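Local coordinates for protein GH26A (Muricauda sp. MAR_2010_75, PDB 6Q75) that is a family 26 glycoside hydrolase that probably cleaves beta-linked polysaccharides such as mannans, at residues V34-I39 with V244-T249; D262-L267 with P291-F296; R204-H209 with L214-N219. All blocks are in the same frame, centred on the assembly; numbering follows the deposited sequence.

Contact 1: V34-I39 with V244-T249; sequences VLLDYI and VDILAT
The carboxylate of Asp-245 is gripped at both oxygens while its rim meets Leu-36: OD1 accepts from the backbone N of Val-24, OD2 accepts from the backbone N of Trp-216, and Leu-36 CD1 comes to 3.9 Å from OD1. The contact to OD1 is plain van der Waals touching, and the two side chains run at about a right angle to each other. Aspartate suits this buried place because both of its oxygens find N-H donors, one on Val-24, where the modelled chain begins, and the other on strand 214-221. With CG anti to its own carbonyl carbon (chi1 -73°), the acid group can reach both.

The rest of the contact is aliphatic and centres on one methyl group. Ile-246 CD1 lies 3.9 Å from Ile-39 CD1 and 4.1 Å from Ile-39 CG2, so it rests against both branches of that side chain, which lies slantwise to its own. Beside them, Leu-36 CD2 stands 4.1 Å from Ile-246 CD1, the leucine and isoleucine sliding past each other in opposite directions. Leu-36 and Ile-39, three residues apart, project from the same side of the helix. This is the barrel architecture of family 26, a curled parallel sheet ringed by helices, and helix 30-40 packs here against the beginning of strand 246-251. Ile-246 also touches Trp-295 of strand 293-299, which is consistent with the helix covering the amino-terminal end of the barrel.

Extension of the Ile-246 chain (chi2 -167°) carries CD1 out to the helix. Leu-36 and Ile-39 offer forked ends, between which the single methyl CD1 of Ile-246 finds three neighbours. Nearby, Leu-35 turns to Ile-215, and Ile-39 also touches Ser-294.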
loop_
_atom_site.group_PDB
_atom_site.type_symbol
_atom_site.label_atom_id
_atom_site.label_comp_id
_atom_site.label_asym_id
_atom_site.label_seq_id
_atom_site.Cartn_x
_atom_site.Cartn_y
_atom_site.Cartn_z
ATOM N N VAL A 34 18.234 -3.890 -0.758
ATOM C CA VAL A 34 18.701 -2.710 -1.480
ATOM C C VAL A 34 17.640 -1.613 -1.458
ATOM O O VAL A 34 17.944 -0.440 -1.194
ATOM C CB VAL A 34 19.104 -3.093 -2.915
ATOM C CG1 VAL A 34 19.315 -1.846 -3.746
ATOM C CG2 VAL A 34 20.397 -3.911 -2.893
ATOM N N LEU A 35 16.384 -1.975 -1.725
ATOM C CA LEU A 35 15.314 -0.976 -1.745
ATOM C C LEU A 35 15.061 -0.402 -0.357
ATOM O O LEU A 35 14.856 0.817 -0.207
ATOM C CB LEU A 35 14.040 -1.595 -2.312
ATOM C CG LEU A 35 12.754 -0.768 -2.377
ATOM C CD1 LEU A 35 13.032 0.574 -3.069
ATOM C CD2 LEU A 35 11.653 -1.561 -3.106
ATOM N N LEU A 36 15.055 -1.254 0.672
ATOM C CA LEU A 36 14.850 -0.739 2.024
ATOM C C LEU A 36 15.995 0.171 2.460
ATOM O O LEU A 36 15.760 1.181 3.134
ATOM C CB LEU A 36 14.682 -1.888 3.016
ATOM C CG LEU A 36 13.268 -2.420 3.198
ATOM C CD1 LEU A 36 13.287 -3.621 4.164
ATOM C CD2 LEU A 36 12.312 -1.332 3.676
ATOM N N ASP A 37 17.242 -0.180 2.114
ATOM C CA ASP A 37 18.355 0.712 2.423
ATOM C C ASP A 37 18.188 2.041 1.708
ATOM O O ASP A 37 18.474 3.110 2.270
ATOM C CB ASP A 37 19.691 0.069 2.036
ATOM C CG ASP A 37 20.863 1.037 2.184
ATOM O OD1 ASP A 37 21.023 1.621 3.281
ATOM O OD2 ASP A 37 21.623 1.232 1.208
ATOM N N TYR A 38 17.723 1.994 0.463
ATOM C CA TYR A 38 17.492 3.229 -0.275
ATOM C C TYR A 38 16.419 4.077 0.397
ATOM O O TYR A 38 16.579 5.294 0.547
ATOM C CB TYR A 38 17.107 2.888 -1.710
ATOM C CG TYR A 38 16.751 4.085 -2.543
ATOM C CD1 TYR A 38 17.718 5.017 -2.911
ATOM C CD2 TYR A 38 15.438 4.280 -2.962
ATOM C CE1 TYR A 38 17.386 6.127 -3.683
ATOM C CE2 TYR A 38 15.091 5.382 -3.730
ATOM C CZ TYR A 38 16.063 6.283 -4.091
ATOM O OH TYR A 38 15.699 7.361 -4.864
ATOM N N ILE A 39 15.313 3.454 0.810
ATOM C CA ILE A 39 14.238 4.206 1.460
ATOM C C ILE A 39 14.714 4.779 2.792
ATOM O O ILE A 39 14.405 5.932 3.141
ATOM C CB ILE A 39 12.995 3.306 1.617
ATOM C CG1 ILE A 39 12.348 3.037 0.254
ATOM C CG2 ILE A 39 11.978 3.932 2.555
ATOM C CD1 ILE A 39 11.235 1.957 0.292
ATOM N N VAL A 244 6.114 -5.429 10.494
ATOM C CA VAL A 244 5.899 -4.243 9.658
ATOM C C VAL A 244 7.261 -3.651 9.294
ATOM O O VAL A 244 8.103 -3.458 10.175
ATOM C CB VAL A 244 5.034 -3.189 10.383
ATOM C CG1 VAL A 244 4.929 -1.911 9.532
ATOM C CG2 VAL A 244 3.635 -3.740 10.733
ATOM N N ASP A 245 7.479 -3.354 7.999
ATOM C CA ASP A 245 8.690 -2.670 7.532
ATOM C C ASP A 245 8.504 -1.157 7.451
ATOM O O ASP A 245 9.416 -0.400 7.798
ATOM C CB ASP A 245 9.085 -3.172 6.135
ATOM C CG ASP A 245 9.669 -4.593 6.147
ATOM O OD1 ASP A 245 10.686 -4.848 6.850
ATOM O OD2 ASP A 245 9.094 -5.459 5.446
ATOM N N ILE A 246 7.357 -0.716 6.961
ATOM C CA ILE A 246 7.110 0.699 6.673
ATOM C C ILE A 246 5.700 1.012 7.139
ATOM O O ILE A 246 4.791 0.200 6.944
ATOM C CB ILE A 246 7.278 0.974 5.168
ATOM C CG1 ILE A 246 8.708 0.660 4.730
ATOM C CG2 ILE A 246 6.912 2.457 4.829
ATOM C CD1 ILE A 246 9.042 1.172 3.381
ATOM N N LEU A 247 5.492 2.201 7.729
ATOM C CA LEU A 247 4.148 2.644 8.093
ATOM C C LEU A 247 3.676 3.720 7.128
ATOM O O LEU A 247 4.462 4.539 6.657
ATOM C CB LEU A 247 4.069 3.164 9.543
ATOM C CG LEU A 247 4.300 2.143 10.671
ATOM C CD1 LEU A 247 5.752 1.731 10.802
ATOM C CD2 LEU A 247 3.740 2.652 12.024
ATOM N N ALA A 248 2.409 3.656 6.753
ATOM C CA ALA A 248 1.909 4.585 5.762
ATOM C C ALA A 248 0.513 5.018 6.158
ATOM O O ALA A 248 -0.169 4.366 6.952
ATOM C CB ALA A 248 1.873 3.965 4.360
ATOM N N THR A 249 0.091 6.131 5.583
ATOM C CA THR A 249 -1.274 6.587 5.803
ATOM C C THR A 249 -1.800 7.229 4.528
ATOM O O THR A 249 -1.036 7.626 3.644
ATOM C CB THR A 249 -1.366 7.545 6.998
ATOM O OG1 THR A 249 -2.744 7.669 7.386
ATOM C CG2 THR A 249 -0.811 8.891 6.641
#

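Contact 2: D262-L267 with P291-F296; sequences DQLVKL and PKWSWF
The indole of Trp-293 meets Leu-264 at the outer corner of its six-membered ring, where the methyl CD2 approaches obliquely, 3.8 Å from CZ3 and 4.0 Å from CH2. The leucine crosses the tryptophan at about a right angle. Tyr-261 also meets the indole, its ring plane inclined by about 60° to it, and the ring nitrogen NE1 is hydrogen-bonded to Gln-290 OE1, which helps to fix the rotation of the ring. A large ring with a single polar atom therefore suits this buried place: its hydrocarbon corner lies against the helix while NE1 keeps a partner.

Nearer the surface, Val-265 lays both its methyls against one side of the alkyl chain of Lys-292. Its CG2 is 3.7 Å from Lys-292 CD, and CG1 is 4.0 Å from the same carbon. Lysine fits this border because its methylenes pack like any aliphatic chain, whereas the bend at chi4 (-78°) carries NZ farther from the valine than CE is.

Strand 273-278 lies between the two elements in the chain and beside strand 293-299 in the sheet: Val-265 and Trp-293 both touch Ile-273, so helix 258-268 packs across these neighbouring strands.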
loop_
_atom_site.group_PDB
_atom_site.type_symbol
_atom_site.label_atom_id
_atom_site.label_comp_id
_atom_site.label_asym_id
_atom_site.label_seq_id
_atom_site.Cartn_x
_atom_site.Cartn_y
_atom_site.Cartn_z
ATOM N N ASP A 262 2.768 13.596 13.467
ATOM C CA ASP A 262 3.443 13.297 14.736
ATOM C C ASP A 262 3.002 11.943 15.312
ATOM O O ASP A 262 3.832 11.188 15.848
ATOM C CB ASP A 262 3.159 14.404 15.749
ATOM C CG ASP A 262 3.896 15.696 15.445
ATOM O OD1 ASP A 262 4.890 15.681 14.686
ATOM O OD2 ASP A 262 3.476 16.738 15.983
ATOM N N GLN A 263 1.707 11.617 15.202
ATOM C CA GLN A 263 1.205 10.326 15.683
ATOM C C GLN A 263 1.842 9.151 14.964
ATOM O O GLN A 263 2.213 8.155 15.599
ATOM C CB GLN A 263 -0.310 10.218 15.475
ATOM C CG GLN A 263 -1.065 9.210 16.370
ATOM C CD GLN A 263 -2.581 9.099 16.026
ATOM O OE1 GLN A 263 -3.034 9.679 15.041
ATOM N NE2 GLN A 263 -3.269 8.152 16.668
ATOM N N LEU A 264 2.001 9.254 13.650
ATOM C CA LEU A 264 2.547 8.120 12.919
ATOM C C LEU A 264 4.036 7.988 13.144
ATOM O O LEU A 264 4.537 6.869 13.249
ATOM C CB LEU A 264 2.266 8.257 11.427
ATOM C CG LEU A 264 2.392 6.969 10.624
ATOM C CD1 LEU A 264 1.305 5.982 10.999
ATOM C CD2 LEU A 264 2.310 7.324 9.144
ATOM N N VAL A 265 4.754 9.113 13.196
ATOM C CA VAL A 265 6.184 9.065 13.484
ATOM C C VAL A 265 6.429 8.404 14.835
ATOM O O VAL A 265 7.349 7.585 14.991
ATOM C CB VAL A 265 6.790 10.483 13.436
ATOM C CG1 VAL A 265 8.203 10.461 14.002
ATOM C CG2 VAL A 265 6.789 11.015 12.007
ATOM N N LYS A 266 5.599 8.735 15.829
ATOM C CA LYS A 266 5.757 8.155 17.163
ATOM C C LYS A 266 5.579 6.643 17.130
ATOM O O LYS A 266 6.369 5.896 17.717
ATOM C CB LYS A 266 4.738 8.782 18.114
ATOM C CG LYS A 266 4.802 8.267 19.532
ATOM C CD LYS A 266 3.638 8.808 20.363
ATOM C CE LYS A 266 3.210 7.798 21.426
ATOM N N LEU A 267 4.546 6.179 16.436
ATOM C CA LEU A 267 4.286 4.745 16.358
ATOM C C LEU A 267 5.392 4.031 15.597
ATOM O O LEU A 267 5.765 2.896 15.939
ATOM C CB LEU A 267 2.925 4.524 15.688
ATOM C CG LEU A 267 2.430 3.088 15.529
ATOM C CD1 LEU A 267 2.365 2.390 16.892
ATOM C CD2 LEU A 267 1.059 3.070 14.832
ATOM N N PRO A 291 9.181 16.197 6.652
ATOM C CA PRO A 291 10.192 15.647 5.731
ATOM C C PRO A 291 10.292 14.138 5.778
ATOM O O PRO A 291 10.906 13.552 4.885
ATOM C CB PRO A 291 11.495 16.307 6.206
ATOM C CG PRO A 291 11.267 16.550 7.660
ATOM C CD PRO A 291 9.785 16.840 7.828
ATOM N N LYS A 292 9.717 13.493 6.780
ATOM C CA LYS A 292 9.894 12.050 6.902
ATOM C C LYS A 292 9.054 11.248 5.908
ATOM O O LYS A 292 9.282 10.042 5.764
ATOM C CB LYS A 292 9.575 11.625 8.337
ATOM C CG LYS A 292 10.677 11.977 9.343
ATOM C CD LYS A 292 10.251 11.623 10.753
ATOM C CE LYS A 292 11.124 12.310 11.798
ATOM N NZ LYS A 292 12.414 11.647 11.965
ATOM N N TRP A 293 8.079 11.850 5.226
ATOM C CA TRP A 293 7.327 11.079 4.238
ATOM C C TRP A 293 8.279 10.582 3.153
ATOM O O TRP A 293 8.992 11.372 2.532
ATOM C CB TRP A 293 6.206 11.918 3.617
ATOM C CG TRP A 293 5.151 12.405 4.558
ATOM C CD1 TRP A 293 4.810 13.721 4.792
ATOM C CD2 TRP A 293 4.229 11.613 5.332
ATOM N NE1 TRP A 293 3.752 13.784 5.674
ATOM C CE2 TRP A 293 3.386 12.510 6.025
ATOM C CE3 TRP A 293 4.053 10.230 5.528
ATOM C CZ2 TRP A 293 2.380 12.082 6.890
ATOM C CZ3 TRP A 293 3.045 9.810 6.383
ATOM C CH2 TRP A 293 2.222 10.729 7.054
ATOM N N SER A 294 8.284 9.264 2.920
ATOM C CA SER A 294 9.243 8.667 2.000
ATOM C C SER A 294 8.740 8.586 0.579
ATOM O O SER A 294 9.558 8.559 -0.341
ATOM C CB SER A 294 9.611 7.247 2.448
ATOM O OG SER A 294 9.990 7.258 3.804
ATOM N N TRP A 295 7.429 8.484 0.383
ATOM C CA TRP A 295 6.840 8.568 -0.944
ATOM C C TRP A 295 5.416 9.059 -0.781
ATOM O O TRP A 295 4.876 9.111 0.328
ATOM C CB TRP A 295 6.904 7.226 -1.730
ATOM C CG TRP A 295 5.939 6.152 -1.308
ATOM C CD1 TRP A 295 4.602 6.031 -1.658
ATOM C CD2 TRP A 295 6.247 5.006 -0.493
ATOM N NE1 TRP A 295 4.073 4.875 -1.084
ATOM C CE2 TRP A 295 5.060 4.246 -0.361
ATOM C CE3 TRP A 295 7.409 4.560 0.150
ATOM C CZ2 TRP A 295 5.005 3.048 0.386
ATOM C CZ3 TRP A 295 7.346 3.374 0.917
ATOM C CH2 TRP A 295 6.150 2.633 1.009
ATOM N N PHE A 296 4.832 9.485 -1.895
ATOM C CA PHE A 296 3.399 9.704 -1.982
ATOM C C PHE A 296 2.906 8.925 -3.185
ATOM O O PHE A 296 3.673 8.688 -4.117
ATOM C CB PHE A 296 3.057 11.208 -2.111
ATOM C CG PHE A 296 3.580 11.856 -3.361
ATOM C CD1 PHE A 296 2.948 11.677 -4.595
ATOM C CD2 PHE A 296 4.660 12.727 -3.298
ATOM C CE1 PHE A 296 3.416 12.326 -5.751
ATOM C CE2 PHE A 296 5.138 13.365 -4.446
ATOM C CZ PHE A 296 4.510 13.173 -5.672
#

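Contact 3: R204-H209 with L214-N219; sequences RLVNHH and LIWVWN
Leu-205 pushes its CD1 methyl into the hollow between Leu-214 and the indole of Trp-216. That one methyl is 3.8 Å from Trp-216 CH2 and 4.0 Å from Leu-214 CD1, so the strand residues, two positions apart, form the walls and the helix supplies the bump. The base of the same leucine also takes part, its CB lying 4.1 Å from Trp-216 CZ2.

The second bump is Val-206. Its CG2 sits 3.8 Å from Trp-216 NE1 and 3.9 Å from Trp-216 CZ2, meeting the nitrogen-bearing side of the indole obliquely. The indole is thus touched along its length by two neighbouring helix residues, one beside NE1, the other at the far carbon CH2. The first torsion of Val-206 (chi1 174°) sets CG2 anti to the carbonyl carbon, which brings that branch rather than CG1 to the indole. Tryptophan suits the site because its long ring system spans the distance from sheet to helix, while leucine and valine offer small rounded ends. Were Trp-216 cut back to an alanine, the space between helix and strand would probably be left partly unfilled, and Leu-205 CD1 and Val-206 CG2 would lose the ring they touch.

Trp-172 of strand 170-173 meets the indole edge-to-face, and Leu-205 touches Trp-172 too. The axes of helix segment 204-208 and strand segment 214-219 come within 11.1 Å of each other, at 146° between their N-to-C directions, roughly antiparallel. An outer helix leading by a short turn into a strand, with its side chains locked against it, is the second half of a beta-alpha-beta crossover, the repeating element of a (beta/alpha)8 barrel.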
loop_
_atom_site.group_PDB
_atom_site.type_symbol
_atom_site.label_atom_id
_atom_site.label_comp_id
_atom_site.label_asym_id
_atom_site.label_seq_id
_atom_site.Cartn_x
_atom_site.Cartn_y
_atom_site.Cartn_z
ATOM N N ARG A 204 1.128 -16.815 6.244
ATOM C CA ARG A 204 0.858 -17.570 5.025
ATOM C C ARG A 204 1.777 -17.132 3.894
ATOM O O ARG A 204 2.286 -17.951 3.137
ATOM C CB ARG A 204 -0.602 -17.431 4.597
ATOM C CG ARG A 204 -0.895 -18.332 3.377
ATOM C CD ARG A 204 -2.336 -18.825 3.265
ATOM N NE ARG A 204 -2.432 -19.943 2.313
ATOM C CZ ARG A 204 -2.360 -21.233 2.644
ATOM N NH1 ARG A 204 -2.202 -21.596 3.911
ATOM N NH2 ARG A 204 -2.455 -22.172 1.708
ATOM N N LEU A 205 2.004 -15.835 3.746
ATOM C CA LEU A 205 2.814 -15.402 2.613
ATOM C C LEU A 205 4.297 -15.679 2.830
ATOM O O LEU A 205 4.975 -16.204 1.939
ATOM C CB LEU A 205 2.562 -13.924 2.372
ATOM C CG LEU A 205 1.159 -13.606 1.866
ATOM C CD1 LEU A 205 1.134 -12.100 1.494
ATOM C CD2 LEU A 205 0.800 -14.434 0.652
ATOM N N VAL A 206 4.816 -15.353 4.012
ATOM C CA VAL A 206 6.259 -15.475 4.240
ATOM C C VAL A 206 6.649 -16.916 4.547
ATOM O O VAL A 206 7.655 -17.430 4.045
ATOM C CB VAL A 206 6.689 -14.530 5.374
ATOM C CG1 VAL A 206 8.177 -14.743 5.735
ATOM C CG2 VAL A 206 6.376 -13.057 5.001
ATOM N N ASN A 207 5.892 -17.585 5.396
ATOM C CA ASN A 207 6.328 -18.911 5.811
ATOM C C ASN A 207 5.766 -20.009 4.924
ATOM O O ASN A 207 6.494 -20.935 4.555
ATOM C CB ASN A 207 5.944 -19.151 7.266
ATOM C CG ASN A 207 6.643 -18.205 8.199
ATOM O OD1 ASN A 207 7.823 -17.889 8.009
ATOM N ND2 ASN A 207 5.931 -17.735 9.211
ATOM N N HIS A 208 4.481 -19.957 4.578
ATOM C CA HIS A 208 3.952 -21.035 3.754
ATOM C C HIS A 208 4.428 -20.893 2.321
ATOM O O HIS A 208 4.949 -21.843 1.732
ATOM C CB HIS A 208 2.430 -21.040 3.803
ATOM C CG HIS A 208 1.807 -22.043 2.892
ATOM N ND1 HIS A 208 1.808 -23.395 3.166
ATOM C CD2 HIS A 208 1.177 -21.902 1.701
ATOM C CE1 HIS A 208 1.200 -24.040 2.189
ATOM N NE2 HIS A 208 0.809 -23.161 1.286
ATOM N N HIS A 209 4.331 -19.686 1.771
ATOM C CA HIS A 209 4.677 -19.445 0.376
ATOM C C HIS A 209 6.120 -19.013 0.178
ATOM O O HIS A 209 6.552 -18.898 -0.971
ATOM C CB HIS A 209 3.730 -18.395 -0.234
ATOM C CG HIS A 209 2.346 -18.912 -0.483
ATOM N ND1 HIS A 209 2.092 -19.967 -1.332
ATOM C CD2 HIS A 209 1.141 -18.512 -0.009
ATOM C CE1 HIS A 209 0.793 -20.202 -1.364
ATOM N NE2 HIS A 209 0.196 -19.330 -0.573
ATOM N N LEU A 214 8.822 -9.320 -0.329
ATOM C CA LEU A 214 7.840 -8.333 0.111
ATOM C C LEU A 214 8.422 -7.404 1.169
ATOM O O LEU A 214 9.166 -7.834 2.055
ATOM C CB LEU A 214 6.593 -9.015 0.667
ATOM C CG LEU A 214 6.020 -10.145 -0.202
ATOM C CD1 LEU A 214 4.819 -10.796 0.467
ATOM C CD2 LEU A 214 5.620 -9.586 -1.558
ATOM N N ILE A 215 8.156 -6.107 1.007
ATOM C CA ILE A 215 8.343 -5.109 2.051
ATOM C C ILE A 215 6.966 -4.839 2.633
ATOM O O ILE A 215 6.049 -4.440 1.903
ATOM C CB ILE A 215 8.976 -3.824 1.485
ATOM C CG1 ILE A 215 10.449 -4.087 1.125
ATOM C CG2 ILE A 215 8.885 -2.672 2.487
ATOM C CD1 ILE A 215 11.031 -3.033 0.208
ATOM N N TRP A 216 6.798 -5.047 3.936
ATOM C CA TRP A 216 5.458 -5.036 4.511
ATOM C C TRP A 216 5.072 -3.624 4.909
ATOM O O TRP A 216 5.620 -3.064 5.866
ATOM C CB TRP A 216 5.351 -5.991 5.696
ATOM C CG TRP A 216 5.301 -7.418 5.201
ATOM C CD1 TRP A 216 6.337 -8.161 4.706
ATOM C CD2 TRP A 216 4.121 -8.222 5.047
ATOM N NE1 TRP A 216 5.880 -9.400 4.306
ATOM C CE2 TRP A 216 4.524 -9.455 4.502
ATOM C CE3 TRP A 216 2.774 -8.032 5.356
ATOM C CZ2 TRP A 216 3.620 -10.479 4.234
ATOM C CZ3 TRP A 216 1.880 -9.050 5.094
ATOM C CH2 TRP A 216 2.316 -10.273 4.554
ATOM N N VAL A 217 4.095 -3.064 4.199
ATOM C CA VAL A 217 3.677 -1.684 4.427
ATOM C C VAL A 217 2.342 -1.744 5.144
ATOM O O VAL A 217 1.337 -2.181 4.566
ATOM C CB VAL A 217 3.558 -0.878 3.132
ATOM C CG1 VAL A 217 3.183 0.608 3.476
ATOM C CG2 VAL A 217 4.868 -0.942 2.327
ATOM N N TRP A 218 2.333 -1.281 6.396
ATOM C CA TRP A 218 1.121 -1.171 7.195
ATOM C C TRP A 218 0.533 0.201 6.897
ATOM O O TRP A 218 1.119 1.208 7.280
ATOM C CB TRP A 218 1.472 -1.334 8.673
ATOM C CG TRP A 218 0.324 -1.231 9.660
ATOM C CD1 TRP A 218 -0.482 -2.255 10.119
ATOM C CD2 TRP A 218 -0.083 -0.059 10.360
ATOM N NE1 TRP A 218 -1.373 -1.773 11.053
ATOM C CE2 TRP A 218 -1.153 -0.426 11.213
ATOM C CE3 TRP A 218 0.344 1.281 10.343
ATOM C CZ2 TRP A 218 -1.800 0.492 12.032
ATOM C CZ3 TRP A 218 -0.310 2.192 11.165
ATOM C CH2 TRP A 218 -1.357 1.795 11.997
ATOM N N ASN A 219 -0.603 0.236 6.180
ATOM C CA ASN A 219 -1.115 1.459 5.543
ATOM C C ASN A 219 -2.475 1.778 6.169
ATOM O O ASN A 219 -3.482 1.157 5.815
ATOM C CB ASN A 219 -1.236 1.246 4.025
ATOM C CG ASN A 219 -1.415 2.551 3.222
ATOM O OD1 ASN A 219 -1.096 2.583 2.033
ATOM N ND2 ASN A 219 -1.929 3.615 3.859
#

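From the N terminus, helix 30-40 waits about 200 residues for its partner, so contact 1 closes a very long loop when strand 246-251 arrives. Contact 3 opens and closes within that span, its short turn joining helix 194-208 to strand 214-221. Contact 2 follows in series after contact 1, closing a loop of some two dozen residues that includes strand 273-278. None of the loops cross. The three meet through the sheet: strands 214-221 and 246-251 are neighbours, Ala-248 N lies 2.8 Å from Trp-218 O, and Thr-249 CG2 touches Trp-293 CH2 at 3.6 Å, tying the first helix, strands 214-221 and 246-251 and strand 293-299 into one barrel.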